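Local coordinates for pumilio homolog 23 (Arabidopsis thaliana, PDB 5WZK), which binds RNA sequence-specifically through its pumilio repeats, recognising 18S rRNA, and probably regulates translation and mRNA stability, at residues T17-Y20 with F21-A25. Numbering follows the deposited sequence.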
ATOM      1  N   THR A  17      -8.959  23.098 -38.520  1.00 63.49           N
ATOM      2  CA  THR A  17      -8.677  22.994 -37.094  1.00 58.46           C
ATOM      3  C   THR A  17      -7.751  21.827 -36.788  1.00 57.14           C
ATOM      4  O   THR A  17      -6.812  21.966 -35.995  1.00 50.61           O
ATOM      5  CB  THR A  17      -9.978  22.849 -36.314  1.00 66.69           C
ATOM      6  OG1 THR A  17     -10.863  23.916 -36.679  1.00 77.67           O
ATOM      7  CG2 THR A  17      -9.717  22.904 -34.823  1.00 59.83           C
ATOM      8  N   SER A  18      -8.002  20.668 -37.397  1.00 55.67           N
ATOM      9  CA  SER A  18      -7.113  19.536 -37.188  1.00 44.76           C
ATOM     10  C   SER A  18      -5.705  19.856 -37.682  1.00 49.54           C
ATOM     11  O   SER A  18      -4.720  19.660 -36.956  1.00 50.68           O
ATOM     12  CB  SER A  18      -7.665  18.300 -37.888  1.00 46.51           C
ATOM     13  OG  SER A  18      -7.205  17.127 -37.237  1.00 53.58           O
ATOM     14  N   LYS A  19      -5.587  20.357 -38.912  1.00 43.81           N
ATOM     15  CA  LYS A  19      -4.267  20.708 -39.426  1.00 52.33           C
ATOM     16  C   LYS A  19      -3.560  21.675 -38.489  1.00 50.57           C
ATOM     17  O   LYS A  19      -2.362  21.518 -38.207  1.00 46.64           O
ATOM     18  CB  LYS A  19      -4.367  21.309 -40.833  1.00 52.24           C
ATOM     19  CG  LYS A  19      -3.018  21.847 -41.333  1.00 58.18           C
ATOM     20  CD  LYS A  19      -2.955  22.005 -42.846  1.00 73.08           C
ATOM     21  CE  LYS A  19      -1.526  22.229 -43.280  1.00 62.79           C
ATOM     22  NZ  LYS A  19      -0.666  21.142 -42.729  1.00 58.00           N
ATOM     23  N   TYR A  20      -4.296  22.662 -37.972  1.00 45.04           N
ATOM     24  CA  TYR A  20      -3.702  23.655 -37.086  1.00 45.86           C
ATOM     25  C   TYR A  20      -3.075  23.011 -35.849  1.00 42.32           C
ATOM     26  O   TYR A  20      -1.923  23.306 -35.509  1.00 42.90           O
ATOM     27  CB  TYR A  20      -4.751  24.697 -36.699  1.00 45.48           C
ATOM     28  CG  TYR A  20      -4.224  25.714 -35.727  1.00 42.75           C
ATOM     29  CD1 TYR A  20      -3.418  26.762 -36.156  1.00 44.68           C
ATOM     30  CD2 TYR A  20      -4.518  25.617 -34.373  1.00 44.58           C
ATOM     31  CE1 TYR A  20      -2.918  27.701 -35.253  1.00 51.77           C
ATOM     32  CE2 TYR A  20      -4.034  26.547 -33.462  1.00 53.55           C
ATOM     33  CZ  TYR A  20      -3.234  27.588 -33.903  1.00 59.56           C
ATOM     34  OH  TYR A  20      -2.751  28.503 -32.987  1.00 51.95           O
ATOM     35  N   PHE A  21      -3.805  22.111 -35.169  1.00 42.36           N
ATOM     36  CA  PHE A  21      -3.268  21.524 -33.938  1.00 36.85           C
ATOM     37  C   PHE A  21      -2.196  20.490 -34.235  1.00 42.15           C
ATOM     38  O   PHE A  21      -1.256  20.328 -33.444  1.00 40.57           O
ATOM     39  CB  PHE A  21      -4.393  20.926 -33.085  1.00 35.58           C
ATOM     40  CG  PHE A  21      -5.267  21.968 -32.453  1.00 34.88           C
ATOM     41  CD1 PHE A  21      -4.828  22.675 -31.354  1.00 24.68           C
ATOM     42  CD2 PHE A  21      -6.499  22.290 -32.996  1.00 38.25           C
ATOM     43  CE1 PHE A  21      -5.605  23.672 -30.792  1.00 26.45           C
ATOM     44  CE2 PHE A  21      -7.275  23.283 -32.434  1.00 35.97           C
ATOM     45  CZ  PHE A  21      -6.826  23.968 -31.326  1.00 30.97           C
ATOM     46  N   SER A  22      -2.302  19.800 -35.370  1.00 43.73           N
ATOM     47  CA  SER A  22      -1.213  18.938 -35.816  1.00 42.30           C
ATOM     48  C   SER A  22       0.056  19.747 -36.060  1.00 44.70           C
ATOM     49  O   SER A  22       1.140  19.379 -35.600  1.00 44.33           O
ATOM     50  CB  SER A  22      -1.634  18.191 -37.080  1.00 50.52           C
ATOM     51  OG  SER A  22      -2.675  17.265 -36.784  1.00 70.97           O
ATOM     52  N   GLU A  23      -0.069  20.873 -36.767  1.00 49.95           N
ATOM     53  CA  GLU A  23       1.095  21.693 -37.077  1.00 37.34           C
ATOM     54  C   GLU A  23       1.765  22.222 -35.813  1.00 44.43           C
ATOM     55  O   GLU A  23       2.998  22.306 -35.744  1.00 38.10           O
ATOM     56  CB  GLU A  23       0.681  22.835 -37.997  1.00 42.80           C
ATOM     57  CG  GLU A  23       0.414  22.415 -39.443  1.00 47.47           C
ATOM     58  CD  GLU A  23       1.634  21.799 -40.120  1.00 54.87           C
ATOM     59  OE1 GLU A  23       1.464  20.784 -40.842  1.00 61.94           O
ATOM     60  OE2 GLU A  23       2.759  22.323 -39.931  1.00 48.51           O
ATOM     61  N   ILE A  24       0.973  22.579 -34.798  1.00 47.69           N
ATOM     62  CA  ILE A  24       1.553  23.037 -33.536  1.00 41.92           C
ATOM     63  C   ILE A  24       2.306  21.907 -32.845  1.00 44.23           C
ATOM     64  O   ILE A  24       3.361  22.122 -32.240  1.00 49.98           O
ATOM     65  CB  ILE A  24       0.459  23.619 -32.630  1.00 37.02           C
ATOM     66  CG1 ILE A  24      -0.165  24.834 -33.310  1.00 38.25           C
ATOM     67  CG2 ILE A  24       1.022  23.928 -31.246  1.00 31.20           C
ATOM     68  CD1 ILE A  24      -0.147  26.062 -32.484  1.00 36.33           C
ATOM     69  N   ALA A  25       1.779  20.688 -32.927  1.00 39.99           N
ATOM     70  CA  ALA A  25       2.464  19.548 -32.331  1.00 42.89           C
ATOM     71  C   ALA A  25       3.804  19.287 -33.015  1.00 50.66           C
ATOM     72  O   ALA A  25       4.806  19.002 -32.347  1.00 54.17           O
ATOM     73  CB  ALA A  25       1.564  18.313 -32.400  1.00 43.67           C
TER
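Tyr20 and Phe21, neighbours in sequence, form a T-shaped pair on one side of helix 15-29: the tyrosine edge, led by CD2, points at the centre of the Phe21 face, with ring centroids 5.2 Å apart and planes at 83°. Ile24 lies over one face of the tyrosine ring, its CG1 making a CH-pi contact 4.3 Å from the ring centroid, set toward the rim, while Ile24 CD1 reaches the phenolic end, 3.6 Å from Tyr20 OH. With CG anti to the backbone N (chi1 177°), the ring of Tyr20 turns an edge to Phe21 and a face to Ile24. With an alanine in its place, the Phe21 face would probably lose the ring edge directed at it, and Ile24 CG1 and CD1 the aromatic ring and phenolic end they pack against. At the in-plane edge of Phe21 lies the methyl of Thr17, CG2 to CE2 3.4 Å, whereas the Thr17 hydroxyl turns to Asp14 and Arg52.

The polar contacts lie on another side of the helix. Lys19, bent at its last torsion (chi4 53°), delivers NZ to Glu23 OE1 at 2.9 Å, a salt bridge in which the amine meets OE1 from above the carboxylate plane. The backbone oxygen Ser18 O accepts two bonds, from Ser22 N and, at 3.2 Å, from Ser22 OG, which sits above the carbonyl plane.

Along the backbone, i to i+4 bonds run from Phe21, Ser22, Glu23 and Ile24 to Thr17, Ser18, Lys19 and Tyr20. Phe21 packs on Ile62 and Leu69 of helix 62-70, and Ile24 on Ile41 and Ala45 of helix 35-47. The result is an amphipathic helix at the N-terminal end of the all-helical pumilio-repeat superhelix.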